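Long-range contacts in ribokinase (Arabidopsis thaliana, PDB 6ILS), which catalyses the magnesium-dependent transfer of a phosphoryl group from ATP to O-5 of D-ribose, giving D-ribose 5-phosphate and ADP: residues P4-G9 with Y57-L62; P122-D127 with N150-K155; R134-V139 with A160-I165; E178-I183 with H215-K220. One frame throughout, in Å; residues are numbered along the deposited sequence.

Contact 1 (P4-G9 with Y57-L62)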
loop_
_atom_site.group_PDB
_atom_site.type_symbol
_atom_site.label_atom_id
_atom_site.label_comp_id
_atom_site.label_asym_id
_atom_site.label_seq_id
_atom_site.Cartn_x
_atom_site.Cartn_y
_atom_site.Cartn_z
ATOM N N PRO B 4 -22.450 2.455 -24.523
ATOM C CA PRO B 4 -21.804 1.822 -23.377
ATOM C C PRO B 4 -22.186 2.394 -22.034
ATOM O O PRO B 4 -22.616 3.554 -21.924
ATOM C CB PRO B 4 -20.315 2.079 -23.640
ATOM C CG PRO B 4 -20.308 3.364 -24.408
ATOM C CD PRO B 4 -21.510 3.271 -25.309
ATOM N N LEU B 5 -22.012 1.562 -21.008
ATOM C CA LEU B 5 -21.973 2.056 -19.638
ATOM C C LEU B 5 -20.682 2.826 -19.459
ATOM O O LEU B 5 -19.583 2.282 -19.651
ATOM C CB LEU B 5 -22.055 0.912 -18.618
ATOM C CG LEU B 5 -21.606 1.241 -17.184
ATOM C CD1 LEU B 5 -22.567 2.223 -16.534
ATOM C CD2 LEU B 5 -21.500 -0.035 -16.342
ATOM N N VAL B 6 -20.799 4.098 -19.100
ATOM C CA VAL B 6 -19.602 4.890 -18.835
ATOM C C VAL B 6 -19.530 5.320 -17.383
ATOM O O VAL B 6 -20.402 6.020 -16.871
ATOM C CB VAL B 6 -19.532 6.124 -19.741
ATOM C CG1 VAL B 6 -18.296 6.955 -19.383
ATOM C CG2 VAL B 6 -19.500 5.685 -21.177
ATOM N N VAL B 7 -18.486 4.849 -16.708
ATOM C CA VAL B 7 -18.257 5.138 -15.308
ATOM C C VAL B 7 -17.153 6.168 -15.199
ATOM O O VAL B 7 -16.023 5.931 -15.644
ATOM C CB VAL B 7 -17.849 3.859 -14.511
ATOM C CG1 VAL B 7 -17.684 4.177 -13.033
ATOM C CG2 VAL B 7 -18.885 2.731 -14.735
ATOM N N VAL B 8 -17.481 7.318 -14.627
ATOM C CA VAL B 8 -16.482 8.322 -14.357
ATOM C C VAL B 8 -16.300 8.375 -12.863
ATOM O O VAL B 8 -17.244 8.640 -12.115
ATOM C CB VAL B 8 -16.885 9.709 -14.908
ATOM C CG1 VAL B 8 -15.732 10.708 -14.684
ATOM C CG2 VAL B 8 -17.233 9.599 -16.396
ATOM N N GLY B 9 -15.095 8.093 -12.386
ATOM C CA GLY B 9 -14.929 8.105 -10.959
ATOM C C GLY B 9 -13.578 7.626 -10.496
ATOM O O GLY B 9 -12.578 7.751 -11.213
ATOM N N TYR B 57 -16.872 1.482 -20.172
ATOM C CA TYR B 57 -15.698 2.337 -20.147
ATOM C C TYR B 57 -15.503 2.893 -18.745
ATOM O O TYR B 57 -16.473 3.269 -18.086
ATOM C CB TYR B 57 -15.850 3.521 -21.124
ATOM C CG TYR B 57 -15.705 3.126 -22.564
ATOM C CD1 TYR B 57 -16.728 2.459 -23.222
ATOM C CD2 TYR B 57 -14.540 3.399 -23.263
ATOM C CE1 TYR B 57 -16.598 2.074 -24.535
ATOM C CE2 TYR B 57 -14.400 3.015 -24.585
ATOM C CZ TYR B 57 -15.431 2.359 -25.213
ATOM O OH TYR B 57 -15.306 1.973 -26.523
ATOM N N PHE B 58 -14.253 2.978 -18.304
ATOM C CA PHE B 58 -13.932 3.645 -17.056
ATOM C C PHE B 58 -13.139 4.899 -17.379
ATOM O O PHE B 58 -12.102 4.828 -18.046
ATOM C CB PHE B 58 -13.132 2.722 -16.115
ATOM C CG PHE B 58 -12.629 3.412 -14.871
ATOM C CD1 PHE B 58 -13.520 4.014 -13.989
ATOM C CD2 PHE B 58 -11.284 3.441 -14.575
ATOM C CE1 PHE B 58 -13.090 4.657 -12.846
ATOM C CE2 PHE B 58 -10.829 4.078 -13.421
ATOM C CZ PHE B 58 -11.736 4.681 -12.544
ATOM N N VAL B 59 -13.647 6.042 -16.926
ATOM C CA VAL B 59 -12.936 7.308 -17.037
ATOM C C VAL B 59 -12.388 7.706 -15.675
ATOM O O VAL B 59 -13.135 7.951 -14.713
ATOM C CB VAL B 59 -13.848 8.428 -17.577
ATOM C CG1 VAL B 59 -13.064 9.754 -17.681
ATOM C CG2 VAL B 59 -14.451 8.016 -18.899
ATOM N N GLY B 60 -11.068 7.762 -15.564
ATOM C CA GLY B 60 -10.479 7.968 -14.266
ATOM C C GLY B 60 -9.033 8.401 -14.396
ATOM O O GLY B 60 -8.492 8.420 -15.497
ATOM N N ARG B 61 -8.425 8.722 -13.258
ATOM C CA ARG B 61 -7.043 9.210 -13.193
ATOM C C ARG B 61 -6.222 8.343 -12.265
ATOM O O ARG B 61 -6.613 8.121 -11.117
ATOM C CB ARG B 61 -6.996 10.656 -12.701
ATOM C CG ARG B 61 -7.610 11.651 -13.664
ATOM C CD ARG B 61 -6.894 11.582 -14.990
ATOM N NE ARG B 61 -7.412 12.546 -15.952
ATOM C CZ ARG B 61 -8.341 12.259 -16.854
ATOM N NH1 ARG B 61 -8.872 11.037 -16.902
ATOM N NH2 ARG B 61 -8.747 13.195 -17.705
ATOM N N LEU B 62 -5.077 7.883 -12.765
ATOM C CA LEU B 62 -4.169 7.040 -12.003
ATOM C C LEU B 62 -2.810 7.702 -11.879
ATOM O O LEU B 62 -2.470 8.549 -12.697
ATOM C CB LEU B 62 -3.997 5.680 -12.682
ATOM C CG LEU B 62 -5.263 4.856 -12.861
ATOM C CD1 LEU B 62 -4.911 3.553 -13.554
ATOM C CD2 LEU B 62 -5.863 4.603 -11.494
HETATM O O HOH W 1 -9.942 8.725 -10.895
#

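Contact 2 (P122-D127 with N150-K155)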
loop_
_atom_site.group_PDB
_atom_site.type_symbol
_atom_site.label_atom_id
_atom_site.label_comp_id
_atom_site.label_asym_id
_atom_site.label_seq_id
_atom_site.Cartn_x
_atom_site.Cartn_y
_atom_site.Cartn_z
ATOM N N PRO B 122 -8.335 17.781 -15.028
ATOM C CA PRO B 122 -8.181 19.164 -15.491
ATOM C C PRO B 122 -9.208 20.074 -14.832
ATOM O O PRO B 122 -10.259 19.600 -14.386
ATOM C CB PRO B 122 -8.423 19.057 -16.993
ATOM C CG PRO B 122 -9.411 17.937 -17.108
ATOM C CD PRO B 122 -9.050 16.948 -16.008
ATOM N N GLU B 123 -8.903 21.363 -14.750
ATOM C CA GLU B 123 -9.841 22.333 -14.215
ATOM C C GLU B 123 -11.130 22.309 -15.039
ATOM O O GLU B 123 -12.233 22.355 -14.495
ATOM C CB GLU B 123 -9.216 23.731 -14.213
ATOM C CG GLU B 123 -10.223 24.863 -14.048
ATOM C CD GLU B 123 -9.565 26.220 -13.833
ATOM O OE1 GLU B 123 -8.348 26.257 -13.548
ATOM O OE2 GLU B 123 -10.265 27.249 -13.962
ATOM N N ILE B 124 -10.968 22.234 -16.356
ATOM C CA ILE B 124 -12.076 22.095 -17.287
ATOM C C ILE B 124 -11.874 20.846 -18.121
ATOM O O ILE B 124 -10.817 20.657 -18.715
ATOM C CB ILE B 124 -12.199 23.310 -18.234
ATOM C CG1 ILE B 124 -12.290 24.611 -17.434
ATOM C CG2 ILE B 124 -13.398 23.152 -19.156
ATOM C CD1 ILE B 124 -13.468 24.656 -16.487
ATOM N N MET B 125 -12.885 19.988 -18.164
ATOM C CA MET B 125 -12.804 18.782 -18.972
ATOM C C MET B 125 -12.781 19.140 -20.442
ATOM O O MET B 125 -13.631 19.897 -20.905
ATOM C CB MET B 125 -13.989 17.865 -18.684
ATOM C CG MET B 125 -14.073 17.437 -17.241
ATOM S SD MET B 125 -13.019 16.015 -16.943
ATOM C CE MET B 125 -13.984 14.741 -17.760
ATOM N N SER B 126 -11.816 18.597 -21.180
ATOM C CA SER B 126 -11.773 18.825 -22.626
ATOM C C SER B 126 -12.906 18.065 -23.300
ATOM O O SER B 126 -13.395 17.072 -22.763
ATOM C CB SER B 126 -10.432 18.398 -23.215
ATOM O OG SER B 126 -10.404 16.999 -23.416
ATOM N N ASP B 127 -13.310 18.522 -24.482
ATOM C CA ASP B 127 -14.494 17.983 -25.137
ATOM C C ASP B 127 -14.298 16.575 -25.699
ATOM O O ASP B 127 -15.276 15.910 -26.074
ATOM C CB ASP B 127 -14.951 18.922 -26.249
ATOM C CG ASP B 127 -15.948 19.952 -25.761
ATOM O OD1 ASP B 127 -15.517 21.025 -25.291
ATOM O OD2 ASP B 127 -17.162 19.677 -25.827
ATOM N N ASN B 150 -17.642 16.018 -11.435
ATOM C CA ASN B 150 -18.965 15.386 -11.516
ATOM C C ASN B 150 -19.996 16.308 -12.151
ATOM O O ASN B 150 -20.832 15.866 -12.932
ATOM C CB ASN B 150 -19.462 14.961 -10.138
ATOM C CG ASN B 150 -18.904 13.617 -9.708
ATOM O OD1 ASN B 150 -18.575 12.772 -10.544
ATOM N ND2 ASN B 150 -18.790 13.422 -8.411
ATOM N N ILE B 151 -19.931 17.588 -11.797
ATOM C CA ILE B 151 -20.892 18.562 -12.329
ATOM C C ILE B 151 -20.739 18.685 -13.837
ATOM O O ILE B 151 -21.712 18.598 -14.573
ATOM C CB ILE B 151 -20.739 19.930 -11.633
ATOM C CG1 ILE B 151 -21.297 19.842 -10.213
ATOM C CG2 ILE B 151 -21.470 21.015 -12.427
ATOM C CD1 ILE B 151 -20.921 20.989 -9.322
ATOM N N GLN B 152 -19.503 18.798 -14.313
ATOM C CA GLN B 152 -19.259 18.925 -15.737
ATOM C C GLN B 152 -19.709 17.700 -16.526
ATOM O O GLN B 152 -20.219 17.822 -17.641
ATOM C CB GLN B 152 -17.766 19.199 -15.996
ATOM C CG GLN B 152 -17.271 20.520 -15.405
ATOM C CD GLN B 152 -15.780 20.726 -15.615
ATOM O OE1 GLN B 152 -15.283 20.692 -16.746
ATOM N NE2 GLN B 152 -15.054 20.907 -14.519
ATOM N N VAL B 153 -19.507 16.509 -15.968
ATOM C CA VAL B 153 -19.914 15.292 -16.667
ATOM C C VAL B 153 -21.441 15.205 -16.758
ATOM O O VAL B 153 -22.003 14.946 -17.818
ATOM C CB VAL B 153 -19.351 14.035 -15.954
ATOM C CG1 VAL B 153 -20.010 12.763 -16.493
ATOM C CG2 VAL B 153 -17.843 13.979 -16.123
ATOM N N ALA B 154 -22.101 15.430 -15.632
ATOM C CA ALA B 154 -23.552 15.305 -15.572
ATOM C C ALA B 154 -24.212 16.295 -16.530
ATOM O O ALA B 154 -25.116 15.932 -17.280
ATOM C CB ALA B 154 -24.035 15.522 -14.168
ATOM N N LYS B 155 -23.726 17.535 -16.524
ATOM C CA LYS B 155 -24.271 18.570 -17.411
ATOM C C LYS B 155 -24.057 18.219 -18.876
ATOM O O LYS B 155 -24.916 18.480 -19.717
ATOM C CB LYS B 155 -23.653 19.934 -17.094
ATOM C CG LYS B 155 -24.219 20.536 -15.828
ATOM C CD LYS B 155 -23.695 21.933 -15.558
ATOM C CE LYS B 155 -24.280 22.448 -14.253
ATOM N NZ LYS B 155 -23.953 23.882 -13.994
#

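Contact 3 (R134-V139 with A160-I165)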
loop_
_atom_site.group_PDB
_atom_site.type_symbol
_atom_site.label_atom_id
_atom_site.label_comp_id
_atom_site.label_asym_id
_atom_site.label_seq_id
_atom_site.Cartn_x
_atom_site.Cartn_y
_atom_site.Cartn_z
ATOM N N ARG B 134 -20.690 11.661 -23.865
ATOM C CA ARG B 134 -21.701 12.046 -24.838
ATOM C C ARG B 134 -22.162 10.866 -25.697
ATOM O O ARG B 134 -23.239 10.910 -26.294
ATOM C CB ARG B 134 -21.175 13.185 -25.723
ATOM C CG ARG B 134 -21.072 14.500 -24.966
ATOM C CD ARG B 134 -20.776 15.654 -25.893
ATOM N NE ARG B 134 -20.621 16.906 -25.162
ATOM C CZ ARG B 134 -19.457 17.517 -24.955
ATOM N NH1 ARG B 134 -19.424 18.661 -24.281
ATOM N NH2 ARG B 134 -18.331 16.997 -25.435
ATOM N N ASN B 135 -21.355 9.813 -25.763
ATOM C CA ASN B 135 -21.750 8.610 -26.502
ATOM C C ASN B 135 -22.311 7.504 -25.608
ATOM O O ASN B 135 -22.617 6.417 -26.091
ATOM C CB ASN B 135 -20.567 8.045 -27.296
ATOM C CG ASN B 135 -20.157 8.936 -28.448
ATOM O OD1 ASN B 135 -20.900 9.830 -28.852
ATOM N ND2 ASN B 135 -18.973 8.685 -28.997
ATOM N N ALA B 136 -22.442 7.770 -24.313
ATOM C CA ALA B 136 -22.835 6.715 -23.377
ATOM C C ALA B 136 -24.299 6.295 -23.550
ATOM O O ALA B 136 -25.122 7.064 -24.051
ATOM C CB ALA B 136 -22.596 7.169 -21.950
ATOM N N GLY B 137 -24.614 5.071 -23.136
ATOM C CA GLY B 137 -25.994 4.655 -22.938
ATOM C C GLY B 137 -26.473 4.998 -21.540
ATOM O O GLY B 137 -27.665 5.179 -21.308
ATOM N N ILE B 138 -25.533 5.095 -20.600
ATOM C CA ILE B 138 -25.852 5.401 -19.210
ATOM C C ILE B 138 -24.553 5.764 -18.510
ATOM O O ILE B 138 -23.508 5.207 -18.823
ATOM C CB ILE B 138 -26.571 4.208 -18.504
ATOM C CG1 ILE B 138 -27.065 4.615 -17.125
ATOM C CG2 ILE B 138 -25.660 2.967 -18.403
ATOM C CD1 ILE B 138 -28.230 3.763 -16.625
ATOM N N VAL B 139 -24.597 6.730 -17.606
ATOM C CA VAL B 139 -23.380 7.205 -16.955
ATOM C C VAL B 139 -23.485 7.053 -15.443
ATOM O O VAL B 139 -24.527 7.371 -14.867
ATOM C CB VAL B 139 -23.091 8.700 -17.327
ATOM C CG1 VAL B 139 -21.940 9.257 -16.505
ATOM C CG2 VAL B 139 -22.801 8.818 -18.806
ATOM N N ALA B 160 -27.641 15.785 -23.600
ATOM C CA ALA B 160 -27.453 14.749 -24.613
ATOM C C ALA B 160 -28.528 13.674 -24.462
ATOM O O ALA B 160 -28.672 12.796 -25.314
ATOM C CB ALA B 160 -26.053 14.133 -24.508
ATOM N N GLY B 161 -29.266 13.740 -23.361
ATOM C CA GLY B 161 -30.397 12.857 -23.137
ATOM C C GLY B 161 -30.184 11.402 -22.737
ATOM O O GLY B 161 -30.963 10.542 -23.146
ATOM N N VAL B 162 -29.159 11.109 -21.933
ATOM C CA VAL B 162 -28.944 9.733 -21.424
ATOM C C VAL B 162 -28.928 9.742 -19.880
ATOM O O VAL B 162 -28.542 10.736 -19.275
ATOM C CB VAL B 162 -27.638 9.106 -22.027
ATOM C CG1 VAL B 162 -27.007 10.047 -23.056
ATOM C CG2 VAL B 162 -26.610 8.716 -20.949
ATOM N N PRO B 163 -29.371 8.648 -19.237
ATOM C CA PRO B 163 -29.521 8.677 -17.769
ATOM C C PRO B 163 -28.201 8.766 -16.988
ATOM O O PRO B 163 -27.216 8.127 -17.348
ATOM C CB PRO B 163 -30.238 7.363 -17.462
ATOM C CG PRO B 163 -29.991 6.498 -18.645
ATOM C CD PRO B 163 -29.810 7.373 -19.821
ATOM N N VAL B 164 -28.198 9.569 -15.935
ATOM C CA VAL B 164 -27.036 9.724 -15.073
ATOM C C VAL B 164 -27.371 9.301 -13.665
ATOM O O VAL B 164 -28.331 9.810 -13.067
ATOM C CB VAL B 164 -26.538 11.185 -15.045
ATOM C CG1 VAL B 164 -25.322 11.318 -14.136
ATOM C CG2 VAL B 164 -26.217 11.649 -16.446
ATOM N N ILE B 165 -26.583 8.373 -13.133
ATOM C CA ILE B 165 -26.750 7.894 -11.770
ATOM C C ILE B 165 -25.611 8.376 -10.894
ATOM O O ILE B 165 -24.435 8.196 -11.231
ATOM C CB ILE B 165 -26.810 6.322 -11.721
ATOM C CG1 ILE B 165 -27.938 5.815 -12.621
ATOM C CG2 ILE B 165 -26.952 5.850 -10.279
ATOM C CD1 ILE B 165 -28.064 4.289 -12.672
#

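Contact 4 (E178-I183 with H215-K220)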
loop_
_atom_site.group_PDB
_atom_site.type_symbol
_atom_site.label_atom_id
_atom_site.label_comp_id
_atom_site.label_asym_id
_atom_site.label_seq_id
_atom_site.Cartn_x
_atom_site.Cartn_y
_atom_site.Cartn_z
ATOM N N GLU B 178 -26.249 22.031 -7.701
ATOM C CA GLU B 178 -25.936 22.078 -9.105
ATOM C C GLU B 178 -25.745 20.646 -9.608
ATOM O O GLU B 178 -26.092 20.317 -10.739
ATOM C CB GLU B 178 -24.682 22.919 -9.323
ATOM C CG GLU B 178 -24.365 23.184 -10.756
ATOM C CD GLU B 178 -23.136 24.039 -10.893
ATOM O OE1 GLU B 178 -22.458 24.263 -9.862
ATOM O OE2 GLU B 178 -22.845 24.484 -12.024
ATOM N N LEU B 179 -25.220 19.790 -8.740
ATOM C CA LEU B 179 -24.998 18.399 -9.131
ATOM C C LEU B 179 -26.318 17.631 -9.091
ATOM O O LEU B 179 -26.680 16.963 -10.060
ATOM C CB LEU B 179 -23.947 17.748 -8.230
ATOM C CG LEU B 179 -23.605 16.283 -8.567
ATOM C CD1 LEU B 179 -23.260 16.116 -10.041
ATOM C CD2 LEU B 179 -22.484 15.782 -7.671
ATOM N N LEU B 180 -27.028 17.724 -7.969
ATOM C CA LEU B 180 -28.354 17.107 -7.833
ATOM C C LEU B 180 -29.298 17.480 -8.982
ATOM O O LEU B 180 -30.051 16.638 -9.478
ATOM C CB LEU B 180 -28.982 17.490 -6.485
ATOM C CG LEU B 180 -28.250 17.009 -5.234
ATOM C CD1 LEU B 180 -28.861 17.584 -3.965
ATOM C CD2 LEU B 180 -28.225 15.476 -5.160
ATOM N N ASP B 181 -29.250 18.734 -9.430
ATOM C CA ASP B 181 -30.110 19.176 -10.530
ATOM C C ASP B 181 -29.757 18.574 -11.881
ATOM O O ASP B 181 -30.539 18.679 -12.825
ATOM C CB ASP B 181 -30.065 20.707 -10.677
ATOM C CG ASP B 181 -31.026 21.419 -9.747
ATOM O OD1 ASP B 181 -32.104 20.860 -9.448
ATOM O OD2 ASP B 181 -30.700 22.550 -9.321
ATOM N N SER B 182 -28.580 17.965 -11.988
ATOM C CA SER B 182 -28.088 17.523 -13.289
ATOM C C SER B 182 -28.082 15.999 -13.459
ATOM O O SER B 182 -27.778 15.499 -14.530
ATOM C CB SER B 182 -26.669 18.045 -13.523
ATOM O OG SER B 182 -26.604 19.449 -13.332
ATOM N N ILE B 183 -28.415 15.279 -12.399
ATOM C CA ILE B 183 -28.465 13.817 -12.470
ATOM C C ILE B 183 -29.908 13.335 -12.608
ATOM O O ILE B 183 -30.852 14.119 -12.447
ATOM C CB ILE B 183 -27.818 13.187 -11.235
ATOM C CG1 ILE B 183 -28.619 13.560 -9.982
ATOM C CG2 ILE B 183 -26.345 13.599 -11.147
ATOM C CD1 ILE B 183 -28.156 12.907 -8.723
ATOM N N HIS B 215 -36.839 14.709 -3.598
ATOM C CA HIS B 215 -37.638 15.135 -4.743
ATOM C C HIS B 215 -37.710 16.674 -4.799
ATOM O O HIS B 215 -37.857 17.263 -5.874
ATOM C CB HIS B 215 -39.054 14.565 -4.669
ATOM C CG HIS B 215 -39.155 13.092 -4.943
ATOM N ND1 HIS B 215 -38.272 12.412 -5.763
ATOM C CD2 HIS B 215 -40.059 12.172 -4.526
ATOM C CE1 HIS B 215 -38.621 11.140 -5.823
ATOM N NE2 HIS B 215 -39.704 10.966 -5.082
ATOM N N LYS B 216 -37.631 17.309 -3.628
ATOM C CA LYS B 216 -37.683 18.774 -3.535
ATOM C C LYS B 216 -36.346 19.367 -3.955
ATOM O O LYS B 216 -36.296 20.432 -4.568
ATOM C CB LYS B 216 -38.054 19.230 -2.118
ATOM C CG LYS B 216 -39.491 18.925 -1.712
ATOM C CD LYS B 216 -39.746 19.275 -0.243
ATOM C CE LYS B 216 -41.193 18.998 0.168
ATOM N NZ LYS B 216 -41.419 19.239 1.628
ATOM N N LEU B 217 -35.262 18.661 -3.646
ATOM C CA LEU B 217 -33.945 19.080 -4.113
ATOM C C LEU B 217 -33.768 18.841 -5.621
ATOM O O LEU B 217 -32.665 18.962 -6.126
ATOM C CB LEU B 217 -32.834 18.354 -3.340
ATOM C CG LEU B 217 -32.787 18.382 -1.804
ATOM C CD1 LEU B 217 -32.139 17.131 -1.229
ATOM C CD2 LEU B 217 -31.992 19.532 -1.347
ATOM N N GLY B 218 -34.838 18.490 -6.337
ATOM C CA GLY B 218 -34.776 18.329 -7.788
ATOM C C GLY B 218 -34.521 16.925 -8.357
ATOM O O GLY B 218 -34.401 16.749 -9.571
ATOM N N VAL B 219 -34.447 15.909 -7.506
ATOM C CA VAL B 219 -34.148 14.566 -8.014
ATOM C C VAL B 219 -35.415 13.724 -8.167
ATOM O O VAL B 219 -36.098 13.449 -7.187
ATOM C CB VAL B 219 -33.162 13.828 -7.109
ATOM C CG1 VAL B 219 -32.635 12.572 -7.835
ATOM C CG2 VAL B 219 -32.019 14.737 -6.717
ATOM N N LYS B 220 -35.697 13.310 -9.401
ATOM C CA LYS B 220 -36.918 12.583 -9.750
ATOM C C LYS B 220 -36.921 11.132 -9.279
ATOM O O LYS B 220 -37.983 10.571 -8.981
ATOM C CB LYS B 220 -37.131 12.595 -11.268
ATOM C CG LYS B 220 -37.235 13.979 -11.882
ATOM C CD LYS B 220 -38.509 14.687 -11.477
ATOM C CE LYS B 220 -38.512 16.140 -11.962
ATOM N NZ LYS B 220 -37.624 17.015 -11.134
#

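Contact 1 (P4-G9 with Y57-L62)
Four backbone hydrogen bonds tie Val7 and its neighbours to Tyr57 and Val59, making strands 5-8 and 56-63 parallel partners in the central sheet of this PfkB-family kinase. Tyr57 N donates to Leu5 O and Val7 N to Tyr57 O, at 2.9 Å each; Val59 N then reaches Val7 O at 2.7 Å, and Gly9 N closes the ladder on Val59 O. A water extends the link past the last rung: it bridges Gly9 O and Arg61 N, 2.8 Å from each.

The apolar contacts divide between the two faces of the sheet. On one face, Pro4 CB approaches the edge of the Tyr57 ring, 3.6 Å from Tyr57 CD1, while His83 stacks on that ring. On the same face Val8 and Val59 lie side by side, Val8 CG2 3.8 Å from Val59 CB, and helix 131-134 packs over Val6, Val8 and Val59. On the other face, Phe58 has CG anti to the backbone N (chi1 173°), and its ring runs forward along the strands: Phe58 CZ comes within 3.5 Å of Gly9 O, and Gly60 N sits 4.2 Å above the ring centre. An alanine in place of Phe58 would probably leave a gap beside Gly9 O and Gly60 N and lose packing toward Val87.

A CB on Gly60 would collide with Phe58 CZ, so ring and glycine are fitted to one another. Gly9 has a separate reason: at its backbone angles a side chain would press on the preceding carbonyl. Both glycines thus keep the backbone bare beside the ring, near the substrate-binding end of the sheet.

Contact 2 (P122-D127 with N150-K155)
Gln152 uses both ends of its carboxamide to hold the backbone of Glu123 and Met125, pinning the loop between helices 116-119 and 131-134 to helix 147-158, the helix of a beta-alpha-beta crossover. The stronger bond runs from Met125 N to Gln152 OE1, 2.9 Å long and nearly straight at 174°. In the other, Gln152 NE2 donates to Glu123 O at 3.2 Å, tilted from the amide plane. The two bonds bracket Ile124 and fix the rotation of the carboxamide, so that its oxygen faces a backbone N-H and its nitrogen a backbone carbonyl. NE2 has a further partner in Ser148 OG, one turn earlier in the helix.

The glutamine can span the gap because CD lies anti to CA (chi2 177°), carrying CD outward toward the loop.

Around this polar centre the packing is thin. Ile124 CG2 stands 3.9 Å from Gln152 OE1, its side chain crossing that of the glutamine at about a right angle. Met125 CG comes closer, 3.5 Å from Gln152 OE1, and the methionine chain then bends at both chi2 and chi3. Leu130 also packs against Met125, while Val153 turns to Val139 and Leu141 of the sheet beneath the helix. At the inner margin of the contact, Met125 CE meets Val153 CG2 at 4.3 Å.

Contact 3 (R134-V139 with A160-I165)
Ile138 packs tightly against Pro163 and Ile165 where strands 138-143 and 164-170, the two parallel strands of a beta-alpha-beta unit, begin to pair. Its CG1 is anti to the backbone N (chi1 -172°), and Ile138 CG1 lies 3.5 Å from Pro163 O; Ile138 CD1 goes on to Pro163 CG and, at 4.0 Å, to Ile165 CD1. The isoleucine and proline side chains cross at about a right angle, and Pro163 CD presses on Gly137 O at 3.4 Å. Helix 257-270 backs this face through Ala266, which touches both isoleucines. An alanine in place of Ile138 would probably open a gap between Pro163, Ile165 and that helix.

Two straight backbone bonds fasten the same end: Val139 N to Pro163 O at 3.0 Å, and Ile165 N to Val139 O at 2.9 Å. Val139 and Val164 share the opposite face, under Val157 of helix 147-158.

Toward the loops that lead into the strands the fit slackens. Val162 rests on backbone oxygens, CG1 3.7 Å from Ala136 O and CG2 3.7 Å from Gly137 O, and Val162 CG2 is 4.4 Å from Ala136 CB. Beyond lie Ala160 and Gly161, on the exposed turn that joins helix 147-158 to strand 164-170.

Proline has no N-H to give, so Pro163 enters the ladder only through its carbonyl, which is consistent with the regular pairing starting at Val139; methyl and ring contacts join the segments before it.

Contact 4 (E178-I183 with H215-K220)
A Schellman motif ends helix 204-216, and its turn, Leu217 to Val219, packs against Leu180 and Asp181, at and just after helix 177-180. Gly218 is the C-prime residue: its positive phi of 94° turns the chain back, with Val219 N bonding to Cys214 O and, more weakly, Gly218 N to His215 O. A CB at this position would run into Asp181 OD1, so the glycine suits both the turn and the close passage of the two segments.

No hydrogen bond crosses between them, and the contact rests on Leu180. Its CG is anti to the carbonyl carbon (chi1 -63°), and the branches beyond divide between two partners. Leu180 CD1 meets Leu217 CB at 4.1 Å, whereas Leu180 CD2 lies 4.2 Å from Val219 CG2. Val219 CG2 also lies 3.9 Å from Leu180 O, so the valine methyl reaches the leucine backbone as well. Both pairs of side chains meet at a slant, and Leu186 of strand 185-187 touches Leu180 and Val219 from the sheet. Leu180 and Val219 are buried here, Leu217 only in part.

At the exposed rim, Asp181 bends back over the turn, bringing Asp181 OD1 to 4.0 Å from Gly218 CA.

Each segment is braced internally by a side chain. Ser182 OG returns to Glu178 O, four residues back and 2.8 Å away. His215 spans the Schellman turn from the other helix: His215 ND1 donates in the plane of its ring to Val219 O, at 2.8 Å and 175°.

How the contacts relate
Contacts 1 and 3 are the buried pair, both parallel pairings of the central sheet, and they adjoin because strands 5-8 and 138-143 are neighbours in it. Contacts 2 and 4 lie further out and are partly buried, contact 2 tying a loop to a helix and contact 4 joining the C-terminal regions of two helices. Their chemistry differs accordingly: backbone ladders with apolar faces in 1 and 3, one bridging carboxamide in 2, and leucine packing without crossing bonds in 4. Helix 147-158 connects them. Its Val153 touches Val8 of contact 1 and Val139 of contact 3, while Ala154 packs on Ser182 of contact 4. A salt bridge, Asp127 with Arg134, joins contacts 2 and 3.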